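Local coordinates for protein gingipain R2 Pro-Domain (Porphyromonas gingivalis, PDB 4IEF) that probably acts as the inhibitory pro-domain of an arginine-specific cysteine protease, keeping the enzyme latent until it is matured, at residues A74-E77 with T78-M81; A108-P111 with D112-P115. One frame throughout, in Å; residues are numbered along the deposited sequence.

Overall arrangement
Coming from the N terminus, the chain meets contact 1 at the end of strand 69-74, where residues 74-81 turn and enter the long strand 79-93. These two strands are not partners of each other: 69-74 pairs with 144-157 and 79-93 with 162-176, so this short turn ties two parts of the large antiparallel sheet. Strand 79-93 then runs out into the long loop that leads to strand 133-141, and contact 2 folds residues 108-115 into a local double turn within it. The contacts are in series and neither encloses the other. Their centres lie about 41 Å apart on opposite sides of the chain's centre; contact 2 faces the second protein chain.

Contact 1: residues A74-E77 with T78-M81; sequences AVSE and TRAM
Ser76 OG approaches the Arg79 guanidinium obliquely, and one face of that flat group carries Thr78 OG1, 3.9 Å above the Arg79 guanidinium plane and over its centre. The guanidinium finds its salt bridge through NE, to Glu175 on strand 162-176. Glu77 stays at a distance from it: Glu77 OE1 and Arg79 NH2 are 6.6 Å apart, so any attraction between the opposite charges is probably weak. The turn itself is held by the serine hydroxyl. Lying opposite its own backbone N (chi1 178°), Ser76 OG leans forward along the chain and accepts a nearly straight bond (165° at the hydrogen) from Arg79 N at 3.2 Å. Thr78 N, at 3.5 Å from Ser76 OG, adds a weak second bond of the ST-turn kind. Here the chain leaves strand 69-74 and enters strand 79-93, two strands of the large antiparallel sheet that do not pair with each other. Arg145 of strand 144-157 reinforces the turn, its NH1 bonding both Ser76 O and Arg79 O. Further on, Met81 doubles back, bent at chi2 and at chi3 (-73°), across Val75. Met81 CG lies 3.7 Å from Val75 CB and Met81 CE 3.9 Å from Val75 CG1, while Met81 SD passes 3.7 Å from Ser76 CB.

Contact 2: residues A108-P111 with D112-P115; sequences AENP and DQIP
A chi1 of -176° swings the Asn110 amide opposite its backbone N, beside its own carbonyl carbon and so forward along the chain, where OD1 meets Asp112 N and ND2 meets Gln113 OE1. The first bond, Asn110 OD1 to Asp112 N at 3.3 Å, makes an Asx turn; the donor sits well above the amide plane. The same residue opens the first of two overlapping type I beta turns, 110-113 and 111-114. Gln113 N reaches Asn110 O at 3.1 Å in the first, and Ile114 N reaches Pro111 O, weakly, in the second. Asn110 thus accepts backbone N-H groups through both O and OD1. The Gln113 amide stands 50° from that of Asn110, and the bond from Asn110 ND2 to Gln113 OE1 is weak at 3.2 Å. Ile114 crosses Glu109 at about a right angle, its CD1 3.7 Å from Glu109 OE2, while Lys102 NZ takes both Pro111 O and Ile114 O. This surface loop faces the second protein chain, probably the protease, whose backbone bonds Asp112 OD1 and whose aromatic side chain packs on Pro111. Asp112 OD2 receives a hydrogen bond from a water that accepts one from Asn110 ND2, 2.7 Å from the water oxygen.

Contact 1: residues A74-E77 with T78-M81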
ATOM      1  N   ALA A  74      -2.122  -2.430 -19.600  1.00 31.79           N
ATOM      2  CA  ALA A  74      -2.358  -1.067 -20.067  1.00 32.33           C
ATOM      3  C   ALA A  74      -3.165  -1.220 -21.377  1.00 36.95           C
ATOM      4  O   ALA A  74      -2.689  -1.881 -22.307  1.00 36.50           O
ATOM      5  CB  ALA A  74      -1.031  -0.342 -20.288  1.00 33.44           C
ATOM      6  N   VAL A  75      -4.428  -0.736 -21.406  1.00 33.71           N
ATOM      7  CA  VAL A  75      -5.325  -0.943 -22.558  1.00 34.07           C
ATOM      8  C   VAL A  75      -5.682   0.384 -23.300  1.00 39.38           C
ATOM      9  O   VAL A  75      -5.065   1.423 -23.041  1.00 39.70           O
ATOM     10  CB  VAL A  75      -6.614  -1.730 -22.143  1.00 36.69           C
ATOM     11  CG1 VAL A  75      -6.289  -3.163 -21.722  1.00 35.10           C
ATOM     12  CG2 VAL A  75      -7.404  -1.004 -21.052  1.00 36.08           C
ATOM     13  N   SER A  76      -6.660   0.319 -24.243  1.00 36.33           N
ATOM     14  CA  SER A  76      -7.138   1.458 -25.040  1.00 37.19           C
ATOM     15  C   SER A  76      -7.710   2.560 -24.150  1.00 42.92           C
ATOM     16  O   SER A  76      -8.290   2.278 -23.108  1.00 41.43           O
ATOM     17  CB  SER A  76      -8.189   1.013 -26.054  1.00 39.35           C
ATOM     18  OG  SER A  76      -8.690   2.112 -26.800  1.00 42.50           O
ATOM     19  N   GLU A  77      -7.555   3.810 -24.585  1.00 42.13           N
ATOM     20  CA  GLU A  77      -8.000   4.998 -23.859  1.00 42.08           C
ATOM     21  C   GLU A  77      -9.493   5.290 -24.072  1.00 45.19           C
ATOM     22  O   GLU A  77     -10.124   5.877 -23.189  1.00 43.82           O
ATOM     23  CB  GLU A  77      -7.169   6.223 -24.301  1.00 44.66           C
ATOM     24  CG  GLU A  77      -5.692   6.181 -23.923  1.00 57.02           C
ATOM     25  CD  GLU A  77      -4.783   5.238 -24.694  1.00 84.02           C
ATOM     26  OE1 GLU A  77      -5.023   5.012 -25.903  1.00 79.07           O
ATOM     27  OE2 GLU A  77      -3.817   4.729 -24.081  1.00 80.64           O
ATOM     28  N   THR A  78     -10.048   4.912 -25.248  1.00 42.66           N
ATOM     29  CA  THR A  78     -11.435   5.221 -25.610  1.00 43.05           C
ATOM     30  C   THR A  78     -12.339   4.011 -25.932  1.00 46.10           C
ATOM     31  O   THR A  78     -13.562   4.151 -25.830  1.00 46.24           O
ATOM     32  CB  THR A  78     -11.452   6.152 -26.838  1.00 54.02           C
ATOM     33  OG1 THR A  78     -10.718   5.546 -27.902  1.00 54.50           O
ATOM     34  CG2 THR A  78     -10.900   7.546 -26.537  1.00 54.36           C
ATOM     35  N   ARG A  79     -11.779   2.860 -26.361  1.00 41.08           N
ATOM     36  CA  ARG A  79     -12.620   1.735 -26.784  1.00 39.60           C
ATOM     37  C   ARG A  79     -12.685   0.572 -25.791  1.00 40.70           C
ATOM     38  O   ARG A  79     -11.773   0.366 -24.984  1.00 39.08           O
ATOM     39  CB  ARG A  79     -12.178   1.219 -28.161  1.00 39.63           C
ATOM     40  CG  ARG A  79     -12.763   2.044 -29.311  1.00 47.66           C
ATOM     41  CD  ARG A  79     -12.049   1.809 -30.629  1.00 56.99           C
ATOM     42  NE  ARG A  79     -10.659   2.264 -30.590  1.00 66.06           N
ATOM     43  CZ  ARG A  79     -10.208   3.373 -31.165  1.00 77.80           C
ATOM     44  NH1 ARG A  79     -11.030   4.149 -31.862  1.00 63.67           N
ATOM     45  NH2 ARG A  79      -8.928   3.705 -31.066  1.00 61.43           N
ATOM     46  N   ALA A  80     -13.797  -0.189 -25.876  1.00 36.35           N
ATOM     47  CA  ALA A  80     -14.080  -1.375 -25.077  1.00 34.68           C
ATOM     48  C   ALA A  80     -13.201  -2.522 -25.533  1.00 37.16           C
ATOM     49  O   ALA A  80     -13.082  -2.768 -26.735  1.00 36.72           O
ATOM     50  CB  ALA A  80     -15.546  -1.750 -25.203  1.00 35.70           C
ATOM     51  N   MET A  81     -12.557  -3.201 -24.583  1.00 32.50           N
ATOM     52  CA  MET A  81     -11.648  -4.304 -24.896  1.00 32.16           C
ATOM     53  C   MET A  81     -12.370  -5.649 -24.880  1.00 36.89           C
ATOM     54  O   MET A  81     -13.423  -5.789 -24.246  1.00 37.59           O
ATOM     55  CB  MET A  81     -10.465  -4.336 -23.910  1.00 33.23           C
ATOM     56  CG  MET A  81      -9.681  -3.025 -23.822  1.00 36.55           C
ATOM     57  SD  MET A  81      -8.819  -2.531 -25.334  1.00 41.17           S
ATOM     58  CE  MET A  81      -7.479  -3.695 -25.367  1.00 36.82           C
TER

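Contact 2: residues A108-P111 with D112-P115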
ATOM      1  N   ALA A 108     -13.788 -11.665  11.403  1.00 31.08           N
ATOM      2  CA  ALA A 108     -14.654 -11.701  12.584  1.00 31.52           C
ATOM      3  C   ALA A 108     -15.018 -13.173  12.892  1.00 35.99           C
ATOM      4  O   ALA A 108     -15.540 -13.482  13.969  1.00 37.46           O
ATOM      5  CB  ALA A 108     -15.915 -10.882  12.335  1.00 32.31           C
ATOM      6  N   GLU A 109     -14.719 -14.073  11.929  1.00 30.32           N
ATOM      7  CA  GLU A 109     -14.984 -15.515  11.985  1.00 30.13           C
ATOM      8  C   GLU A 109     -13.691 -16.331  12.050  1.00 34.90           C
ATOM      9  O   GLU A 109     -12.614 -15.814  11.755  1.00 35.26           O
ATOM     10  CB  GLU A 109     -15.771 -15.958  10.732  1.00 30.89           C
ATOM     11  CG  GLU A 109     -17.002 -15.136  10.394  1.00 39.60           C
ATOM     12  CD  GLU A 109     -17.730 -15.660   9.171  1.00 67.95           C
ATOM     13  OE1 GLU A 109     -17.430 -15.197   8.046  1.00 64.31           O
ATOM     14  OE2 GLU A 109     -18.567 -16.577   9.335  1.00 63.89           O
ATOM     15  N   ASN A 110     -13.810 -17.618  12.396  1.00 31.30           N
ATOM     16  CA  ASN A 110     -12.697 -18.568  12.398  1.00 31.43           C
ATOM     17  C   ASN A 110     -12.914 -19.509  11.193  1.00 35.02           C
ATOM     18  O   ASN A 110     -13.897 -20.257  11.197  1.00 34.77           O
ATOM     19  CB  ASN A 110     -12.606 -19.333  13.738  1.00 30.89           C
ATOM     20  CG  ASN A 110     -11.417 -20.274  13.874  1.00 48.00           C
ATOM     21  OD1 ASN A 110     -10.636 -20.493  12.938  1.00 38.17           O
ATOM     22  ND2 ASN A 110     -11.251 -20.857  15.054  1.00 39.01           N
ATOM     23  N   PRO A 111     -12.065 -19.455  10.132  1.00 30.72           N
ATOM     24  CA  PRO A 111     -12.304 -20.306   8.947  1.00 29.89           C
ATOM     25  C   PRO A 111     -12.163 -21.799   9.217  1.00 35.98           C
ATOM     26  O   PRO A 111     -12.774 -22.601   8.508  1.00 35.60           O
ATOM     27  CB  PRO A 111     -11.249 -19.828   7.944  1.00 31.15           C
ATOM     28  CG  PRO A 111     -10.190 -19.214   8.763  1.00 35.72           C
ATOM     29  CD  PRO A 111     -10.872 -18.607   9.947  1.00 31.64           C
ATOM     30  N   ASP A 112     -11.370 -22.170  10.244  1.00 34.22           N
ATOM     31  CA  ASP A 112     -11.147 -23.558  10.667  1.00 34.57           C
ATOM     32  C   ASP A 112     -12.446 -24.161  11.224  1.00 37.31           C
ATOM     33  O   ASP A 112     -12.619 -25.377  11.189  1.00 37.39           O
ATOM     34  CB  ASP A 112     -10.023 -23.638  11.730  1.00 37.27           C
ATOM     35  CG  ASP A 112      -8.791 -22.751  11.520  1.00 51.20           C
ATOM     36  OD1 ASP A 112      -8.615 -22.222  10.397  1.00 50.83           O
ATOM     37  OD2 ASP A 112      -7.998 -22.601  12.477  1.00 59.57           O
ATOM     38  N   GLN A 113     -13.355 -23.300  11.715  1.00 33.53           N
ATOM     39  CA  GLN A 113     -14.660 -23.662  12.280  1.00 33.35           C
ATOM     40  C   GLN A 113     -15.795 -23.574  11.238  1.00 39.35           C
ATOM     41  O   GLN A 113     -16.910 -24.015  11.528  1.00 40.60           O
ATOM     42  CB  GLN A 113     -14.983 -22.762  13.477  1.00 33.95           C
ATOM     43  CG  GLN A 113     -14.333 -23.199  14.786  1.00 39.09           C
ATOM     44  CD  GLN A 113     -14.490 -22.175  15.885  1.00 60.71           C
ATOM     45  OE1 GLN A 113     -13.659 -22.094  16.783  1.00 61.36           O
ATOM     46  NE2 GLN A 113     -15.549 -21.365  15.855  1.00 49.33           N
ATOM     47  N   ILE A 114     -15.520 -23.017  10.039  1.00 35.97           N
ATOM     48  CA  ILE A 114     -16.500 -22.898   8.954  1.00 35.92           C
ATOM     49  C   ILE A 114     -16.401 -24.174   8.100  1.00 41.29           C
ATOM     50  O   ILE A 114     -15.308 -24.509   7.638  1.00 39.64           O
ATOM     51  CB  ILE A 114     -16.329 -21.595   8.116  1.00 38.36           C
ATOM     52  CG1 ILE A 114     -16.502 -20.338   8.999  1.00 38.31           C
ATOM     53  CG2 ILE A 114     -17.311 -21.560   6.931  1.00 39.26           C
ATOM     54  CD1 ILE A 114     -15.911 -19.049   8.421  1.00 39.37           C
ATOM     55  N   PRO A 115     -17.509 -24.922   7.896  1.00 40.00           N
ATOM     56  CA  PRO A 115     -17.401 -26.154   7.113  1.00 39.68           C
ATOM     57  C   PRO A 115     -17.549 -25.898   5.619  1.00 42.42           C
ATOM     58  O   PRO A 115     -18.050 -24.850   5.202  1.00 42.23           O
ATOM     59  CB  PRO A 115     -18.555 -27.004   7.652  1.00 42.14           C
ATOM     60  CG  PRO A 115     -19.596 -26.004   8.065  1.00 47.14           C
ATOM     61  CD  PRO A 115     -18.897 -24.700   8.359  1.00 42.12           C
TER
HETATM   62  O   HOH W   1      -9.011 -22.343  15.515  1.00 42.75           O